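Glutamate--tRNA ligase, cytoplasmic (Saccharomyces cerevisiae, PDB 2HRA) attaches glutamate to tRNA(Glu) using ATP, and is represented here by its N-terminal GST-fold domain, which mediates association with the cofactor Arc1p in a yeast aminoacyl-tRNA synthetase complex. Local coordinates at residues A35-I38 and A39-V43; N75-T78 and S79-A83; K95-N98 and L99-E103; A141-G144 and A145-N149. One frame throughout, in Å; residues are numbered along the deposited sequence.

Interaction 1 of 4, residues A35-I38 and A39-V43; sequences AELI and AARIV
Arg-41 lays the aliphatic part of its chain against Leu-37, one helical turn back. CD of Arg-41 sits 3.9 Å from CG of Leu-37. The two side chains cross at a slant rather than running alongside. Arg-41 CG stands anti to its own carbonyl carbon (chi1 -66°), which sends the chain back toward the preceding turn. There CG also passes 3.3 Å from Leu-37 O, which accepts the hydrogen bond of Arg-41 N. A bend at chi3 then turns the head group off the helix. NE bonds to the carbonyl O of Ile-176 and NH2 to that of Pro-175. The guanidinium is thus held by two backbone oxygens of the later chain. The side chains of Leu-37 and Arg-41 also touch Ala-180 and Phe-183 of helix 180-195.

Helix 34-46 is the crossover helix of the beta-alpha-beta unit formed with strands 21-26 and 51-56. This unit belongs to the thioredoxin-like half of the GST fold. Another side of the helix carries Ile-38 and Ile-42. CG2 of Ile-38 meets CD1 of Ile-42 at 4.0 Å, and both side chains pack on Val-140 of helix 137-148. Ile-42 CG1 lies 3.3 Å from Ile-38 O. The same oxygen accepts Ile-42 N at 2.8 Å, with the donor almost on the line of the carbonyl bond (166°). Toward helix 73-80, Ala-35 and Ala-39 lie against Phe-74, and Glu-36 touches Val-73 and Ile-77. Ala-39 CB rests 3.4 Å from Ala-35 O.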
loop_
_atom_site.group_PDB
_atom_site.type_symbol
_atom_site.label_atom_id
_atom_site.label_comp_id
_atom_site.label_asym_id
_atom_site.label_seq_id
_atom_site.Cartn_x
_atom_site.Cartn_y
_atom_site.Cartn_z
ATOM N N ALA A 35 -0.527 1.923 -0.151
ATOM C CA ALA A 35 0.187 1.132 -1.136
ATOM C C ALA A 35 1.234 1.968 -1.864
ATOM O O ALA A 35 2.363 1.530 -2.069
ATOM C CB ALA A 35 -0.773 0.534 -2.123
ATOM N N GLU A 36 0.810 3.176 -2.235
ATOM C CA GLU A 36 1.588 4.163 -2.947
ATOM C C GLU A 36 2.718 4.615 -2.081
ATOM O O GLU A 36 3.857 4.667 -2.535
ATOM C CB GLU A 36 0.716 5.371 -3.329
ATOM C CG GLU A 36 -0.333 5.090 -4.426
ATOM C CD GLU A 36 -1.658 4.439 -3.892
ATOM O OE1 GLU A 36 -1.764 4.117 -2.703
ATOM O OE2 GLU A 36 -2.610 4.267 -4.687
ATOM N N LEU A 37 2.424 4.940 -0.830
ATOM C CA LEU A 37 3.466 5.338 0.103
ATOM C C LEU A 37 4.505 4.240 0.324
ATOM O O LEU A 37 5.697 4.539 0.390
ATOM C CB LEU A 37 2.879 5.792 1.442
ATOM C CG LEU A 37 3.836 6.133 2.602
ATOM C CD1 LEU A 37 4.659 7.393 2.391
ATOM C CD2 LEU A 37 2.992 6.272 3.870
ATOM N N ILE A 38 4.069 2.985 0.462
ATOM C CA ILE A 38 5.009 1.884 0.736
ATOM C C ILE A 38 5.898 1.644 -0.509
ATOM O O ILE A 38 7.135 1.477 -0.427
ATOM C CB ILE A 38 4.226 0.592 1.243
ATOM C CG1 ILE A 38 3.610 0.845 2.623
ATOM C CG2 ILE A 38 5.139 -0.608 1.412
ATOM C CD1 ILE A 38 2.607 -0.223 3.085
ATOM N N ALA A 39 5.281 1.714 -1.680
ATOM C CA ALA A 39 6.011 1.610 -2.944
ATOM C C ALA A 39 7.190 2.579 -2.991
ATOM O O ALA A 39 8.285 2.220 -3.443
ATOM C CB ALA A 39 5.062 1.847 -4.120
ATOM N N ALA A 40 6.922 3.828 -2.579
ATOM C CA ALA A 40 7.899 4.907 -2.559
ATOM C C ALA A 40 8.947 4.634 -1.513
ATOM O O ALA A 40 10.104 4.871 -1.735
ATOM C CB ALA A 40 7.209 6.261 -2.287
ATOM N N ARG A 41 8.548 4.102 -0.364
ATOM C CA ARG A 41 9.526 3.721 0.650
ATOM C C ARG A 41 10.462 2.623 0.174
ATOM O O ARG A 41 11.662 2.647 0.482
ATOM C CB ARG A 41 8.824 3.341 1.950
ATOM C CG ARG A 41 8.139 4.546 2.562
ATOM C CD ARG A 41 7.029 4.196 3.539
ATOM N NE ARG A 41 7.475 3.460 4.726
ATOM C CZ ARG A 41 7.959 3.996 5.858
ATOM N NH1 ARG A 41 8.164 5.311 6.010
ATOM N NH2 ARG A 41 8.304 3.193 6.846
ATOM N N ILE A 42 9.925 1.675 -0.596
ATOM C CA ILE A 42 10.737 0.614 -1.169
ATOM C C ILE A 42 11.736 1.199 -2.163
ATOM O O ILE A 42 12.928 0.898 -2.139
ATOM C CB ILE A 42 9.842 -0.487 -1.829
ATOM C CG1 ILE A 42 9.011 -1.187 -0.736
ATOM C CG2 ILE A 42 10.747 -1.494 -2.637
ATOM C CD1 ILE A 42 7.761 -2.001 -1.244
ATOM N N VAL A 43 11.242 2.067 -3.034
ATOM C CA VAL A 43 12.089 2.711 -4.026
ATOM C C VAL A 43 13.254 3.485 -3.366
ATOM O O VAL A 43 14.444 3.293 -3.718
ATOM C CB VAL A 43 11.254 3.655 -4.912
ATOM C CG1 VAL A 43 12.159 4.524 -5.780
ATOM C CG2 VAL A 43 10.280 2.864 -5.768
#

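Interaction 2 of 4, residues N75-T78 and S79-A83; sequences NKIT and SKFAA
With chi1 of -61°, Ile-77 holds CG2 anti to its backbone N, while Phe-81 at chi1 -63° puts CG anti to its carbonyl carbon. These torsions bring CG2 of Ile-77 within 4.0 Å of CD1 of Phe-81. The two side chains meet at a slant, one turn apart. The Phe-81 ring also presents its edge to Ile-77 O, which lies near the ring plane, 3.2 Å from CD1. That oxygen accepts Phe-81 N at 2.8 Å, so the backbone bond and the ring edge converge on one atom. Lys-80 CG lies on one face of the ring, 4.2 Å above the plane and displaced toward the rim.

This is the C-terminal end of helix 73-80, which packs beside helix 34-46 in the thioredoxin-like half of the GST fold. Phe-81 is the first residue to leave helical backbone angles (phi -105°). Its ring touches Val-43 of that neighbouring helix, and Ile-77 touches Ala-39 there.

Past the helix end, Ala-82 CA makes a CA-H...O contact with Thr-78 O at 3.6 Å. One turn earlier, Asn-75 O accepts Ser-79 N at 2.9 Å, and Ser-79 CB sits 3.3 Å from the same oxygen. The end of Lys-80 leads away from 75-78: NZ bonds to Ser-21 OG and forms a long, weak ion pair with Asp-67.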
loop_
_atom_site.group_PDB
_atom_site.type_symbol
_atom_site.label_atom_id
_atom_site.label_comp_id
_atom_site.label_asym_id
_atom_site.label_seq_id
_atom_site.Cartn_x
_atom_site.Cartn_y
_atom_site.Cartn_z
ATOM N N ASN A 75 0.357 2.189 -10.084
ATOM C CA ASN A 75 0.967 1.609 -11.264
ATOM C C ASN A 75 1.979 2.527 -11.939
ATOM O O ASN A 75 2.922 2.057 -12.590
ATOM C CB ASN A 75 -0.095 1.210 -12.266
ATOM C CG ASN A 75 -0.797 -0.077 -11.889
ATOM O OD1 ASN A 75 -0.169 -1.054 -11.472
ATOM N ND2 ASN A 75 -2.113 -0.093 -12.061
ATOM N N LYS A 76 1.759 3.829 -11.822
ATOM C CA LYS A 76 2.697 4.782 -12.344
ATOM C C LYS A 76 4.006 4.735 -11.554
ATOM O O LYS A 76 5.061 4.838 -12.142
ATOM C CB LYS A 76 2.081 6.186 -12.383
ATOM C CG LYS A 76 0.975 6.319 -13.427
ATOM C CD LYS A 76 0.466 7.739 -13.575
ATOM C CE LYS A 76 -0.147 7.976 -14.951
ATOM N NZ LYS A 76 -1.489 7.364 -15.129
ATOM N N ILE A 77 3.958 4.531 -10.240
ATOM C CA ILE A 77 5.211 4.442 -9.463
ATOM C C ILE A 77 6.005 3.207 -9.908
ATOM O O ILE A 77 7.220 3.226 -10.165
ATOM C CB ILE A 77 4.910 4.348 -7.962
ATOM C CG1 ILE A 77 4.162 5.600 -7.487
ATOM C CG2 ILE A 77 6.214 4.127 -7.151
ATOM C CD1 ILE A 77 3.521 5.419 -6.121
ATOM N N THR A 78 5.233 2.153 -10.064
ATOM C CA THR A 78 5.663 0.806 -10.316
ATOM C C THR A 78 6.338 0.675 -11.691
ATOM O O THR A 78 7.350 0.010 -11.807
ATOM C CB THR A 78 4.420 -0.068 -10.173
ATOM O OG1 THR A 78 4.399 -0.637 -8.842
ATOM C CG2 THR A 78 4.274 -1.044 -11.286
ATOM N N SER A 79 5.771 1.344 -12.687
ATOM C CA SER A 79 6.262 1.323 -14.058
ATOM C C SER A 79 7.410 2.311 -14.266
ATOM O O SER A 79 8.337 2.066 -15.066
ATOM C CB SER A 79 5.095 1.633 -14.997
ATOM O OG SER A 79 5.572 1.898 -16.296
ATOM N N LYS A 80 7.347 3.427 -13.546
ATOM C CA LYS A 80 8.414 4.424 -13.548
ATOM C C LYS A 80 9.661 3.842 -12.913
ATOM O O LYS A 80 10.777 4.076 -13.397
ATOM C CB LYS A 80 7.988 5.648 -12.750
ATOM C CG LYS A 80 8.779 6.907 -13.007
ATOM C CD LYS A 80 8.398 7.945 -11.948
ATOM C CE LYS A 80 8.342 9.344 -12.480
ATOM N NZ LYS A 80 9.703 9.895 -12.734
ATOM N N PHE A 81 9.482 3.109 -11.818
ATOM C CA PHE A 81 10.626 2.517 -11.129
ATOM C C PHE A 81 10.699 1.022 -11.389
ATOM O O PHE A 81 10.822 0.218 -10.470
ATOM C CB PHE A 81 10.583 2.875 -9.645
ATOM C CG PHE A 81 10.695 4.352 -9.402
ATOM C CD1 PHE A 81 9.582 5.116 -9.133
ATOM C CD2 PHE A 81 11.926 4.987 -9.515
ATOM C CE1 PHE A 81 9.686 6.469 -8.937
ATOM C CE2 PHE A 81 12.036 6.337 -9.326
ATOM C CZ PHE A 81 10.911 7.083 -9.042
ATOM N N ALA A 82 10.664 0.668 -12.675
ATOM C CA ALA A 82 10.589 -0.737 -13.085
ATOM C C ALA A 82 11.830 -1.537 -12.685
ATOM O O ALA A 82 11.732 -2.736 -12.423
ATOM C CB ALA A 82 10.356 -0.832 -14.586
ATOM N N ALA A 83 12.973 -0.855 -12.603
ATOM C CA ALA A 83 14.221 -1.435 -12.111
ATOM C C ALA A 83 14.101 -2.002 -10.714
ATOM O O ALA A 83 14.721 -3.021 -10.415
ATOM C CB ALA A 83 15.353 -0.389 -12.144
#

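Interaction 3 of 4, residues K95-N98 and L99-E103; sequences KWVN and LAQKE
Leu-99 places CD2 3.7 Å from CZ3 of Trp-96. The two side chains run side by side, and the methyl approaches the indole obliquely. They lie on helix 90-104, the first helix of the all-helical C-terminal half of this GST fold. Trp-96 also packs on helix 109-122 and on Ile-129 and Leu-130, which belong to a segment that interacts with Arc1p.

Ala-100 comes next and faces inward. Its small CB sits 3.6 Å from Trp-96 O and touches Ala-141, Cys-142 and Ala-145 of helix 137-148, consistent with close packing of the two helices.

Gln-101 lies alongside Val-97. With CG anti to its carbonyl carbon (chi1 -61°), the chain reaches back and CG lies 3.2 Å from Val-97 O. OE1 of Gln-101 comes 3.4 Å from Val-97 CG1, a polar atom against a methyl. Both residues touch Phe-74 and Asn-75 of helix 73-80.

Lys-102 points the same way as Asn-98, with its chain extended. The aliphatic stem makes the contact: CE is 3.9 Å from Asn-98 OD1. The backbones are joined as well, Lys-102 N giving a 2.8 Å bond to Asn-98 O. The helix widens into a pi-type turn at 100-103. Even so, Glu-103 N keeps a 2.8 Å bond to Leu-99 O.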
loop_
_atom_site.group_PDB
_atom_site.type_symbol
_atom_site.label_atom_id
_atom_site.label_comp_id
_atom_site.label_asym_id
_atom_site.label_seq_id
_atom_site.Cartn_x
_atom_site.Cartn_y
_atom_site.Cartn_z
ATOM N N LYS A 95 -3.135 -8.653 -11.857
ATOM C CA LYS A 95 -4.342 -9.272 -11.256
ATOM C C LYS A 95 -4.466 -8.967 -9.783
ATOM O O LYS A 95 -5.565 -8.762 -9.268
ATOM C CB LYS A 95 -4.306 -10.794 -11.361
ATOM C CG LYS A 95 -4.342 -11.385 -12.755
ATOM C CD LYS A 95 -4.747 -12.867 -12.732
ATOM C CE LYS A 95 -4.373 -13.641 -11.415
ATOM N NZ LYS A 95 -5.479 -13.728 -10.379
ATOM N N TRP A 96 -3.342 -8.997 -9.077
ATOM C CA TRP A 96 -3.379 -8.873 -7.647
ATOM C C TRP A 96 -3.409 -7.411 -7.258
ATOM O O TRP A 96 -4.014 -7.040 -6.286
ATOM C CB TRP A 96 -2.216 -9.632 -7.001
ATOM C CG TRP A 96 -2.413 -11.085 -7.121
ATOM C CD1 TRP A 96 -1.828 -11.927 -8.025
ATOM C CD2 TRP A 96 -3.310 -11.893 -6.337
ATOM N NE1 TRP A 96 -2.315 -13.209 -7.853
ATOM C CE2 TRP A 96 -3.217 -13.209 -6.818
ATOM C CE3 TRP A 96 -4.171 -11.626 -5.270
ATOM C CZ2 TRP A 96 -3.965 -14.260 -6.272
ATOM C CZ3 TRP A 96 -4.909 -12.656 -4.739
ATOM C CH2 TRP A 96 -4.805 -13.960 -5.231
ATOM N N VAL A 97 -2.747 -6.573 -8.019
ATOM C CA VAL A 97 -2.881 -5.134 -7.836
ATOM C C VAL A 97 -4.305 -4.680 -8.108
ATOM O O VAL A 97 -4.831 -3.855 -7.382
ATOM C CB VAL A 97 -1.940 -4.388 -8.747
ATOM C CG1 VAL A 97 -2.234 -2.891 -8.655
ATOM C CG2 VAL A 97 -0.496 -4.719 -8.333
ATOM N N ASN A 98 -4.931 -5.228 -9.147
ATOM C CA ASN A 98 -6.355 -4.971 -9.405
ATOM C C ASN A 98 -7.243 -5.390 -8.246
ATOM O O ASN A 98 -8.141 -4.644 -7.836
ATOM C CB ASN A 98 -6.801 -5.695 -10.674
ATOM C CG ASN A 98 -6.223 -5.074 -11.938
ATOM O OD1 ASN A 98 -5.850 -3.895 -11.963
ATOM N ND2 ASN A 98 -6.158 -5.861 -13.002
ATOM N N LEU A 99 -7.025 -6.592 -7.716
ATOM C CA LEU A 99 -7.812 -7.050 -6.563
ATOM C C LEU A 99 -7.689 -6.098 -5.376
ATOM O O LEU A 99 -8.678 -5.768 -4.716
ATOM C CB LEU A 99 -7.376 -8.462 -6.113
ATOM C CG LEU A 99 -8.235 -9.014 -4.957
ATOM C CD1 LEU A 99 -9.660 -9.329 -5.421
ATOM C CD2 LEU A 99 -7.595 -10.221 -4.295
ATOM N N ALA A 100 -6.464 -5.647 -5.101
ATOM C CA ALA A 100 -6.230 -4.756 -3.985
ATOM C C ALA A 100 -6.960 -3.429 -4.199
ATOM O O ALA A 100 -7.639 -2.933 -3.318
ATOM C CB ALA A 100 -4.689 -4.513 -3.803
ATOM N N GLN A 101 -6.847 -2.876 -5.395
ATOM C CA GLN A 101 -7.308 -1.510 -5.640
ATOM C C GLN A 101 -8.780 -1.470 -5.941
ATOM O O GLN A 101 -9.411 -0.466 -5.694
ATOM C CB GLN A 101 -6.520 -0.851 -6.789
ATOM C CG GLN A 101 -5.023 -0.739 -6.510
ATOM C CD GLN A 101 -4.269 0.244 -7.424
ATOM O OE1 GLN A 101 -4.000 -0.033 -8.595
ATOM N NE2 GLN A 101 -3.871 1.367 -6.852
ATOM N N LYS A 102 -9.320 -2.557 -6.484
ATOM C CA LYS A 102 -10.733 -2.627 -6.845
ATOM C C LYS A 102 -11.591 -3.339 -5.822
ATOM O O LYS A 102 -12.785 -3.080 -5.750
ATOM C CB LYS A 102 -10.907 -3.324 -8.186
ATOM C CG LYS A 102 -10.337 -2.551 -9.340
ATOM C CD LYS A 102 -10.254 -3.404 -10.582
ATOM C CE LYS A 102 -9.498 -2.679 -11.701
ATOM N NZ LYS A 102 -9.870 -3.228 -13.034
ATOM N N GLU A 103 -11.002 -4.243 -5.039
ATOM C CA GLU A 103 -11.796 -5.063 -4.144
ATOM C C GLU A 103 -11.403 -4.973 -2.671
ATOM O O GLU A 103 -12.282 -4.794 -1.838
ATOM C CB GLU A 103 -11.817 -6.509 -4.641
ATOM C CG GLU A 103 -11.940 -6.609 -6.151
ATOM C CD GLU A 103 -12.830 -7.720 -6.583
ATOM O OE1 GLU A 103 -12.503 -8.870 -6.224
ATOM O OE2 GLU A 103 -13.851 -7.452 -7.273
#

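Interaction 4 of 4, residues A141-G144 and A145-N149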
loop_
_atom_site.group_PDB
_atom_site.type_symbol
_atom_site.label_atom_id
_atom_site.label_comp_id
_atom_site.label_asym_id
_atom_site.label_seq_id
_atom_site.Cartn_x
_atom_site.Cartn_y
_atom_site.Cartn_z
ATOM N N ALA A 141 0.575 -3.721 -2.885
ATOM C CA ALA A 141 -0.760 -3.248 -3.149
ATOM C C ALA A 141 -1.772 -3.887 -2.215
ATOM O O ALA A 141 -2.653 -3.184 -1.694
ATOM C CB ALA A 141 -1.127 -3.489 -4.623
ATOM N N CYS A 142 -1.666 -5.206 -1.982
ATOM C CA CYS A 142 -2.637 -5.878 -1.122
ATOM C C CYS A 142 -2.434 -5.512 0.332
ATOM O O CYS A 142 -3.416 -5.348 1.072
ATOM C CB CYS A 142 -2.637 -7.397 -1.336
ATOM S SG CYS A 142 -3.222 -7.911 -2.975
ATOM N N TRP A 143 -1.190 -5.337 0.749
ATOM C CA TRP A 143 -0.935 -4.957 2.137
ATOM C C TRP A 143 -1.448 -3.553 2.429
ATOM O O TRP A 143 -2.144 -3.333 3.430
ATOM C CB TRP A 143 0.531 -5.026 2.495
ATOM C CG TRP A 143 0.755 -5.077 3.997
ATOM C CD1 TRP A 143 0.919 -6.190 4.727
ATOM C CD2 TRP A 143 0.875 -3.964 4.918
ATOM N NE1 TRP A 143 1.124 -5.864 6.046
ATOM C CE2 TRP A 143 1.086 -4.503 6.188
ATOM C CE3 TRP A 143 0.790 -2.563 4.785
ATOM C CZ2 TRP A 143 1.225 -3.705 7.336
ATOM C CZ3 TRP A 143 0.935 -1.783 5.904
ATOM C CH2 TRP A 143 1.166 -2.352 7.165
ATOM N N GLY A 144 -1.120 -2.616 1.554
ATOM C CA GLY A 144 -1.614 -1.241 1.659
ATOM C C GLY A 144 -3.120 -1.157 1.669
ATOM O O GLY A 144 -3.709 -0.485 2.515
ATOM N N ALA A 145 -3.764 -1.874 0.758
ATOM C CA ALA A 145 -5.225 -1.913 0.700
ATOM C C ALA A 145 -5.802 -2.368 2.048
ATOM O O ALA A 145 -6.730 -1.746 2.578
ATOM C CB ALA A 145 -5.698 -2.822 -0.449
ATOM N N LEU A 146 -5.272 -3.445 2.624
ATOM C CA LEU A 146 -5.834 -3.952 3.903
ATOM C C LEU A 146 -5.524 -3.032 5.091
ATOM O O LEU A 146 -6.361 -2.865 6.006
ATOM C CB LEU A 146 -5.376 -5.409 4.173
ATOM C CG LEU A 146 -5.817 -6.459 3.125
ATOM C CD1 LEU A 146 -5.129 -7.803 3.410
ATOM C CD2 LEU A 146 -7.326 -6.647 3.087
ATOM N N ARG A 147 -4.362 -2.390 5.071
ATOM C CA ARG A 147 -4.013 -1.385 6.077
ATOM C C ARG A 147 -5.039 -0.263 6.050
ATOM O O ARG A 147 -5.423 0.254 7.085
ATOM C CB ARG A 147 -2.605 -0.804 5.857
ATOM C CG ARG A 147 -2.115 0.196 6.920
ATOM C CD ARG A 147 -2.274 -0.399 8.317
ATOM N NE ARG A 147 -1.936 0.516 9.395
ATOM C CZ ARG A 147 -2.785 1.352 9.968
ATOM N NH1 ARG A 147 -4.056 1.434 9.574
ATOM N NH2 ARG A 147 -2.351 2.127 10.934
ATOM N N SER A 148 -5.487 0.101 4.862
ATOM C CA SER A 148 -6.429 1.222 4.724
ATOM C C SER A 148 -7.843 0.822 5.178
ATOM O O SER A 148 -8.655 1.681 5.522
ATOM C CB SER A 148 -6.456 1.720 3.264
ATOM O OG SER A 148 -7.409 0.979 2.488
ATOM N N ASN A 149 -8.144 -0.480 5.176
ATOM C CA ASN A 149 -9.516 -0.986 5.374
ATOM C C ASN A 149 -9.713 -1.623 6.736
ATOM O O ASN A 149 -9.365 -2.789 6.941
ATOM C CB ASN A 149 -9.839 -2.014 4.303
ATOM C CG ASN A 149 -11.287 -2.387 4.248
ATOM O OD1 ASN A 149 -11.753 -2.831 3.202
ATOM N ND2 ASN A 149 -12.028 -2.208 5.354
#
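Four successive backbone bonds of the alpha-helical i to i+4 kind run from Ala-145, Leu-146, Arg-147 and Ser-148 back to Ala-141, Cys-142, Trp-143 and Gly-144. The main side-chain contact joins Trp-143 and Arg-147. They lie side by side and point the same way. The six-membered part of the indole lies alongside the aliphatic stem of the arginine: CZ3 is 3.7 Å from Arg-147 CB, and CH2 is 4.1 Å from Arg-147 CD. The CB approach is oblique to the ring. The guanidinium plane is turned 68° from that of the indole. Arg-147 CG is anti to its backbone N (chi1 -176°), which brings the start of the chain up to the ring. The bend at chi2 keeps CD near CH2, and the end of the chain leads away beyond it.

Helix 137-148 runs through the middle of the GST fold, in its helical C-terminal half. Trp-143 NE1 bonds to Tyr-168 O, and the indole stacks on the Tyr-168 ring. Tyr-168 belongs to a segment that interacts with Arc1p, which places Trp-143 between the core and that region. Phe-177 packs edge-to-face with the same indole.

Elsewhere aliphatic carbons lie close to carbonyl oxygens of the preceding turn. Ala-145 CB is 3.3 Å from Ala-141 O, and Leu-146 CG is 3.3 Å from Cys-142 O. At the end of the helix Ser-148 curls back. Its OG donates to Ala-145 O at 2.8 Å, while its N bonds to Gly-144 O at 3.0 Å.

All four contacts are local, each within one helix, so none closes a long loop. They follow in series along the chain, without nesting or crossing. Interaction 1 comes first, in the crossover helix of the beta-alpha-beta unit. Interaction 2 ends helix 73-80 in the same half of the fold and packs on interaction 1. The chain then enters the helical half. Interaction 3 touches interaction 2 through Asn-75 and interaction 1 through Glu-36. Interaction 4, nearest the centre of the chain, packs on interactions 1 and 3, their centres about 12 and 10 Å away. Both interactions 3 and 4 thus tie the helical half to the thioredoxin-like half. Interactions 2 and 4 do not touch.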